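PDB 2G5C: prephenate dehydrogenase, which catalyses the NAD-dependent oxidative decarboxylation of prephenate to 3-(4-hydroxyphenyl)pyruvate on the route to L-tyrosine. Local coordinates for the interface of chains A and B. Numbering follows the deposited sequence. Chains: chain A/B, prephenate dehydrogenase.

The interface of chains A and B. Residues chain A 268, 272, 275; chain B 223-225, 227.
A small van der Waals patch of the two-fold homodimer interface sets A:Val268, A:Lys272 and A:Lys275, on one side of the helix 264-279, against B:Pro227 and the turn B:Ala223 to B:Ser225, and helps seat the C-terminal helix on the partner. B:Pro227, first residue of helix 227-236, turns CB and CG of its ring to the chain A helix. Its CG lies 3.8 Å from CA of A:Lys272, touching backbone and not the lysine chain, which runs away extended, and so its length, and probable charge, costs the packing little. A proline suits this place: its ring is compact and apolar, and at a helix's first turn the missing N-H costs nothing. One turn earlier, A:Val268 sends CG2, anti to the backbone N, to 4.0 Å from CB of B:Pro227; the branched side chain gives the ring a short apolar neighbour.

A:Lys275 makes the longer contact. With CG anti to the backbone N (chi1 -178°) and the chain extended beyond it, its methylenes run alongside the turn of chain B. CG sits 3.7 Å from CA of B:Lys224, and CD is 4.0 Å from CD of B:Pro227. The same CD lies 3.5 Å from the carbonyl O of B:Ser225. B:Ala223 likewise touches through its carbonyl O, 3.5 Å from CA of A:Lys275; for both, a small side chain is enough. NZ stands 3.7 Å from the carbonyl O of B:Lys224, too far for a hydrogen bond, though its probable positive charge may be weakly favoured by that carbonyl. Lysine thus offers a flexible apolar shaft with a polar tip. An alanine here would probably open a gap beside B:Lys224 and B:Pro227 and take the terminal amine from near the carbonyl of B:Lys224. The side chain of B:Lys224 points away, its backbone doing the touching. Together with its symmetry twin, the patch helps hold the C-terminal helices against the partner subunits in the dimer.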
# COMPACT_ATOMS: atom_id res chain seq x y z
N VAL A 268 8.79 4.86 -19.92
CA VAL A 268 7.42 5.35 -19.93
C VAL A 268 6.45 4.24 -20.35
O VAL A 268 5.37 4.13 -19.79
CB VAL A 268 7.25 6.61 -20.84
CG1 VAL A 268 7.55 6.27 -22.30
CG2 VAL A 268 5.83 7.15 -20.71
N LYS A 272 3.37 2.93 -18.22
CA LYS A 272 2.06 3.06 -18.82
C LYS A 272 1.30 1.74 -18.75
O LYS A 272 0.11 1.73 -18.44
CB LYS A 272 2.18 3.48 -20.28
CG LYS A 272 0.85 3.59 -20.99
CD LYS A 272 1.03 3.98 -22.44
CE LYS A 272 -0.32 4.19 -23.12
NZ LYS A 272 -0.14 4.60 -24.54
N LYS A 275 0.18 1.07 -15.25
CA LYS A 275 -0.91 1.95 -14.85
C LYS A 275 -2.25 1.45 -15.38
O LYS A 275 -3.24 1.41 -14.64
CB LYS A 275 -0.67 3.38 -15.35
CG LYS A 275 -1.77 4.34 -14.92
CD LYS A 275 -1.62 5.71 -15.54
CE LYS A 275 -2.79 6.60 -15.13
NZ LYS A 275 -2.73 7.97 -15.72
N ALA B 223 0.68 3.12 -8.24
CA ALA B 223 1.12 2.63 -9.54
C ALA B 223 0.27 3.24 -10.65
O ALA B 223 0.54 3.05 -11.84
CB ALA B 223 1.03 1.11 -9.59
N LYS B 224 -0.76 3.99 -10.26
CA LYS B 224 -1.65 4.65 -11.22
C LYS B 224 -1.18 6.07 -11.54
O LYS B 224 -1.83 6.78 -12.31
CB LYS B 224 -3.07 4.67 -10.66
CG LYS B 224 -3.71 3.30 -10.62
CD LYS B 224 -4.70 3.16 -9.48
CE LYS B 224 -5.87 4.11 -9.62
NZ LYS B 224 -6.81 3.95 -8.48
N SER B 225 -0.07 6.47 -10.94
CA SER B 225 0.49 7.81 -11.16
C SER B 225 0.83 8.04 -12.63
O SER B 225 0.82 7.10 -13.42
CB SER B 225 1.74 7.98 -10.30
OG SER B 225 1.44 7.79 -8.94
N PRO B 227 2.77 8.19 -15.86
CA PRO B 227 3.97 7.51 -16.37
C PRO B 227 5.09 8.46 -16.80
O PRO B 227 6.27 8.22 -16.53
CB PRO B 227 3.43 6.70 -17.55
CG PRO B 227 2.00 6.48 -17.19
CD PRO B 227 1.59 7.80 -16.64